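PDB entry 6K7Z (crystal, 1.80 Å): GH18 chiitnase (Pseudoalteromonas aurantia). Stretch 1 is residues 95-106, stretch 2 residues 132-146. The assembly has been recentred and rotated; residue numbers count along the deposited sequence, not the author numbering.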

# COMPACT_ATOMS: atom_id res chain seq x y z
N LYS A 95 0.25 -7.02 20.34
CA LYS A 95 -0.46 -5.85 20.83
C LYS A 95 -0.77 -4.89 19.69
O LYS A 95 -1.88 -4.36 19.60
N LEU A 96 0.22 -4.65 18.82
CA LEU A 96 -0.01 -3.83 17.64
C LEU A 96 -1.10 -4.43 16.77
O LEU A 96 -2.04 -3.74 16.35
N ALA A 97 -1.02 -5.74 16.51
CA ALA A 97 -2.02 -6.40 15.68
C ALA A 97 -3.42 -6.22 16.26
O ALA A 97 -4.37 -5.95 15.52
N ASP A 98 -3.55 -6.35 17.58
CA ASP A 98 -4.86 -6.22 18.20
C ASP A 98 -5.40 -4.80 18.05
O ASP A 98 -6.59 -4.61 17.76
N SER A 99 -4.54 -3.80 18.23
CA SER A 99 -4.96 -2.42 18.01
C SER A 99 -5.41 -2.19 16.57
O SER A 99 -6.44 -1.54 16.32
N LEU A 100 -4.64 -2.70 15.60
CA LEU A 100 -5.01 -2.51 14.20
C LEU A 100 -6.32 -3.24 13.87
O LEU A 100 -7.22 -2.67 13.23
N ALA A 101 -6.42 -4.51 14.27
CA ALA A 101 -7.63 -5.28 14.01
C ALA A 101 -8.85 -4.61 14.63
O ALA A 101 -9.91 -4.53 14.00
N SER A 102 -8.71 -4.12 15.86
CA SER A 102 -9.81 -3.40 16.49
C SER A 102 -10.19 -2.16 15.69
O SER A 102 -11.37 -1.90 15.47
N PHE A 103 -9.19 -1.40 15.24
CA PHE A 103 -9.51 -0.21 14.45
C PHE A 103 -10.28 -0.59 13.20
O PHE A 103 -11.26 0.08 12.84
N VAL A 104 -9.87 -1.66 12.52
CA VAL A 104 -10.57 -2.11 11.32
C VAL A 104 -12.01 -2.49 11.65
O VAL A 104 -12.96 -2.11 10.95
N LYS A 105 -12.20 -3.27 12.72
CA LYS A 105 -13.55 -3.76 13.01
C LYS A 105 -14.44 -2.66 13.56
O LYS A 105 -15.61 -2.55 13.16
N ASN A 106 -13.92 -1.83 14.46
CA ASN A 106 -14.72 -0.76 15.05
C ASN A 106 -15.11 0.29 14.02
O ASN A 106 -16.12 0.98 14.22
N GLN A 132 11.52 -9.85 10.25
CA GLN A 132 10.81 -10.62 11.25
C GLN A 132 9.65 -9.83 11.84
O GLN A 132 8.61 -10.41 12.19
N PHE A 133 9.79 -8.50 11.94
CA PHE A 133 8.68 -7.66 12.38
C PHE A 133 7.50 -7.78 11.42
O PHE A 133 6.36 -8.03 11.84
N LEU A 134 7.77 -7.62 10.12
CA LEU A 134 6.69 -7.71 9.14
C LEU A 134 6.11 -9.12 9.08
O LEU A 134 4.90 -9.29 8.92
N ILE A 135 6.96 -10.13 9.22
CA ILE A 135 6.46 -11.51 9.25
C ILE A 135 5.54 -11.72 10.44
O ILE A 135 4.42 -12.22 10.29
N SER A 136 5.99 -11.35 11.63
CA SER A 136 5.17 -11.54 12.83
C SER A 136 3.91 -10.68 12.79
O SER A 136 2.82 -11.15 13.13
N LEU A 137 4.04 -9.41 12.40
CA LEU A 137 2.86 -8.56 12.31
C LEU A 137 1.84 -9.13 11.33
O LEU A 137 0.64 -9.16 11.62
N THR A 138 2.30 -9.61 10.17
CA THR A 138 1.36 -10.18 9.21
C THR A 138 0.63 -11.39 9.80
O THR A 138 -0.59 -11.50 9.68
N GLN A 139 1.37 -12.28 10.48
CA GLN A 139 0.75 -13.47 11.04
C GLN A 139 -0.29 -13.10 12.09
O GLN A 139 -1.40 -13.64 12.10
N GLU A 140 0.06 -12.18 12.99
CA GLU A 140 -0.86 -11.82 14.06
C GLU A 140 -2.07 -11.08 13.53
O GLU A 140 -3.18 -11.25 14.03
N LEU A 141 -1.87 -10.26 12.50
CA LEU A 141 -2.99 -9.54 11.91
C LEU A 141 -3.92 -10.49 11.18
O LEU A 141 -5.15 -10.39 11.31
N ARG A 142 -3.35 -11.44 10.44
CA ARG A 142 -4.15 -12.39 9.66
C ARG A 142 -4.95 -13.30 10.56
O ARG A 142 -6.07 -13.70 10.21
N LYS A 143 -4.39 -13.64 11.73
CA LYS A 143 -5.12 -14.37 12.76
C LYS A 143 -6.41 -13.65 13.13
O LYS A 143 -7.47 -14.27 13.25
N ARG A 144 -6.34 -12.32 13.29
CA ARG A 144 -7.47 -11.52 13.74
C ARG A 144 -8.37 -11.05 12.60
O ARG A 144 -9.55 -10.75 12.85
N LEU A 145 -7.86 -11.00 11.37
CA LEU A 145 -8.57 -10.52 10.19
C LEU A 145 -8.48 -11.59 9.11
O LEU A 145 -7.69 -11.47 8.16
N PRO A 146 -9.29 -12.64 9.22
CA PRO A 146 -9.09 -13.82 8.36
C PRO A 146 -9.45 -13.56 6.91
O PRO A 146 -10.29 -12.72 6.59

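Two helices, 95-106 and 132-144, pack with their axes 8.6 Å apart at closest approach and their N-to-C directions 44° apart. The backbone locates the tightest point: the CA atoms of Ala97 and Leu141 lie 5.0 Å apart, and those of Ala101 and Arg144 6.2 Å. Both close positions on the first helix carry alanine, so the first helix places no more than a methyl between the backbones there. The contact buries 537 Å², both sides summed, and no hydrogen bond crosses it; the contacts are mostly van der Waals packing.

The clearest bump is Ala97. Its CA-to-CB bond points toward the second helix, and the methyl enters a hollow framed by Leu137, Glu140, Leu141 and Arg144, a knob-into-hole arrangement. The closest of the four is Glu140, whose CB lies 3.5 Å from Ala97 CB. Leu137 CD1 and Leu141 CD1 each stand 4.3 Å from Ala97 CB, while Arg144 closes the hollow with its guanidinium, one face of which lies over the methyl (Ala97 CB to Arg144 NH1, 3.9 Å).

That wall is held in place from its own helix. Arg144, m at chi1 and t at chi2 and chi3, folds back so that NH1 donates to Glu140 O and to Glu140 OE1, both at 2.9 Å, with N-H...acceptor angles of 156° and 165°. The second bond is part of a salt bridge, and Lys143 NZ makes another to Glu140 OE1 at 2.8 Å. Glu140 is thus paired with Lys143 and Arg144 within the second helix. Across the contact, Asp98 OD1 stays 4.6 Å from Arg144 NE, beyond a salt bridge.

One turn on, Ala101 also points toward the partner. Its CB meets Arg144 CB at 3.6 Å and Leu145 CD2 at 4.0 Å. Leu145 is the first residue to leave helical phi/psi; its CA-to-CB bond runs sideways, but with chi1 m and chi2 t the end of the side chain comes nearer the first helix. Val104 (chi1 t) reaches the same methyl, with CG1 4.3 Å from Leu145 CD2. At the exposed margin, the extended Lys105 brings CE to 4.1 Å from Leu145 CD2, and its NZ comes within 3.5 Å of Arg144 O.

Leucines pack beside the Ala97 hollow: Leu96 and Leu100 from the first helix, Leu137 and Leu141 from the second. Leu137 and Leu141 both start sideways, yet their t, p rotamers carry their ends inward. Leu141 CD1 settles 3.8 Å from Leu100 CB and 3.7 Å from Ala97 O, packing against backbone as well as side chain. Leu137 CD1 lies 3.8 Å from Leu96 CD2 and 4.3 Å from Leu100 CD1, so one methyl bridges two successive turns. Leu96 is itself t, p; Leu100 is m, t, and both point toward the partner. Beyond them, Phe133 (chi1 t) swings its ring inward, and Leu96 CD2 meets the ring edge near its plane, 3.9 Å from Phe133 CZ.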

# COMPACT_ATOMS: atom_id res chain seq x y z
CB LYS A 95 0.35 -5.16 21.92
CG LYS A 95 -0.34 -3.98 22.57
CD LYS A 95 0.40 -3.51 23.82
CE LYS A 95 -0.43 -2.47 24.58
NZ LYS A 95 0.29 -1.82 25.71
CB LEU A 96 1.30 -3.68 16.86
CG LEU A 96 1.21 -2.92 15.54
CD1 LEU A 96 0.74 -1.49 15.77
CD2 LEU A 96 2.55 -2.92 14.81
CB ALA A 97 -1.70 -7.89 15.54
CB ASP A 98 -4.80 -6.60 19.68
CG ASP A 98 -6.08 -6.24 20.42
OD1 ASP A 98 -7.07 -6.98 20.27
OD2 ASP A 98 -6.10 -5.20 21.12
CB SER A 99 -3.83 -1.46 18.38
OG SER A 99 -3.46 -1.62 19.74
CB LEU A 100 -3.88 -3.00 13.29
CG LEU A 100 -2.61 -2.16 13.19
CD1 LEU A 100 -1.56 -2.90 12.38
CD2 LEU A 100 -2.88 -0.81 12.54
CB ALA A 101 -7.47 -6.71 14.53
CB SER A 102 -9.45 -3.03 17.93
OG SER A 102 -9.33 -4.21 18.71
CB PHE A 103 -8.25 0.55 14.07
CG PHE A 103 -8.53 1.85 13.37
CD1 PHE A 103 -8.68 1.89 11.98
CD2 PHE A 103 -8.66 3.02 14.08
CE1 PHE A 103 -8.97 3.09 11.32
CE2 PHE A 103 -8.93 4.22 13.44
CZ PHE A 103 -9.09 4.25 12.05
CB VAL A 104 -9.82 -3.28 10.67
CG1 VAL A 104 -10.67 -3.95 9.60
CG2 VAL A 104 -8.52 -2.78 10.09
CB LYS A 105 -13.47 -4.93 13.99
CG LYS A 105 -12.83 -6.17 13.40
CD LYS A 105 -12.89 -7.34 14.38
CE LYS A 105 -12.37 -8.62 13.76
NZ LYS A 105 -12.36 -9.74 14.75
CB ASN A 106 -13.96 -0.08 16.19
CG ASN A 106 -13.69 -1.03 17.35
OD1 ASN A 106 -14.47 -1.95 17.62
ND2 ASN A 106 -12.58 -0.80 18.05
CB GLN A 132 11.76 -11.09 12.34
CG GLN A 132 11.05 -11.85 13.47
CD GLN A 132 10.33 -13.10 12.96
OE1 GLN A 132 10.93 -13.95 12.30
NE2 GLN A 132 9.03 -13.20 13.25
CB PHE A 133 9.13 -6.21 12.49
CG PHE A 133 8.00 -5.23 12.65
CD1 PHE A 133 7.21 -5.25 13.79
CD2 PHE A 133 7.72 -4.30 11.66
CE1 PHE A 133 6.17 -4.35 13.95
CE2 PHE A 133 6.68 -3.39 11.80
CZ PHE A 133 5.89 -3.42 12.95
CB LEU A 134 7.22 -7.28 7.79
CG LEU A 134 7.60 -5.80 7.78
CD1 LEU A 134 8.34 -5.50 6.49
CD2 LEU A 134 6.35 -4.94 7.88
CB ILE A 135 7.65 -12.49 9.27
CG1 ILE A 135 8.31 -12.51 7.89
CG2 ILE A 135 7.20 -13.89 9.72
CD1 ILE A 135 9.67 -13.15 7.88
CB SER A 136 5.98 -11.23 14.09
OG SER A 136 5.14 -11.30 15.24
CB LEU A 137 3.25 -7.14 11.90
CG LEU A 137 2.07 -6.18 11.73
CD1 LEU A 137 1.31 -6.01 13.04
CD2 LEU A 137 2.53 -4.82 11.17
CB THR A 138 2.07 -10.56 7.91
OG1 THR A 138 2.57 -9.37 7.28
CG2 THR A 138 1.12 -11.26 6.96
CB GLN A 139 1.82 -14.38 11.64
CG GLN A 139 2.65 -15.13 10.60
CD GLN A 139 3.84 -15.86 11.21
OE1 GLN A 139 4.32 -15.50 12.28
NE2 GLN A 139 4.32 -16.88 10.51
CB GLU A 140 -0.13 -10.97 15.10
CG GLU A 140 1.05 -11.67 15.74
CD GLU A 140 0.61 -12.73 16.73
OE1 GLU A 140 -0.62 -12.86 16.97
OE2 GLU A 140 1.49 -13.41 17.28
CB LEU A 141 -2.44 -8.47 10.96
CG LEU A 141 -3.16 -7.15 10.69
CD1 LEU A 141 -3.70 -6.52 11.95
CD2 LEU A 141 -2.17 -6.21 10.01
CB ARG A 142 -3.23 -13.20 8.74
CG ARG A 142 -3.95 -14.24 7.88
CD ARG A 142 -5.11 -13.59 7.12
NE ARG A 142 -4.66 -12.98 5.88
CZ ARG A 142 -5.36 -12.09 5.19
NH1 ARG A 142 -6.54 -11.68 5.63
NH2 ARG A 142 -4.87 -11.60 4.07
CB LYS A 143 -4.20 -14.54 13.96
CG LYS A 143 -4.79 -15.27 15.15
CD LYS A 143 -3.87 -15.17 16.37
CE LYS A 143 -2.50 -15.76 16.09
NZ LYS A 143 -1.55 -15.49 17.22
CB ARG A 144 -6.96 -10.32 14.54
CG ARG A 144 -6.14 -10.74 15.75
CD ARG A 144 -5.27 -9.63 16.30
NE ARG A 144 -4.77 -9.96 17.64
CZ ARG A 144 -3.71 -10.74 17.88
NH1 ARG A 144 -3.02 -11.28 16.89
NH2 ARG A 144 -3.33 -10.98 19.13
CB LEU A 145 -7.99 -9.20 9.69
CG LEU A 145 -7.96 -8.06 10.69
CD1 LEU A 145 -7.25 -6.85 10.09
CD2 LEU A 145 -9.37 -7.71 11.12
CB PRO A 146 -10.02 -14.87 8.98
CG PRO A 146 -10.36 -14.35 10.33
CD PRO A 146 -10.34 -12.87 10.22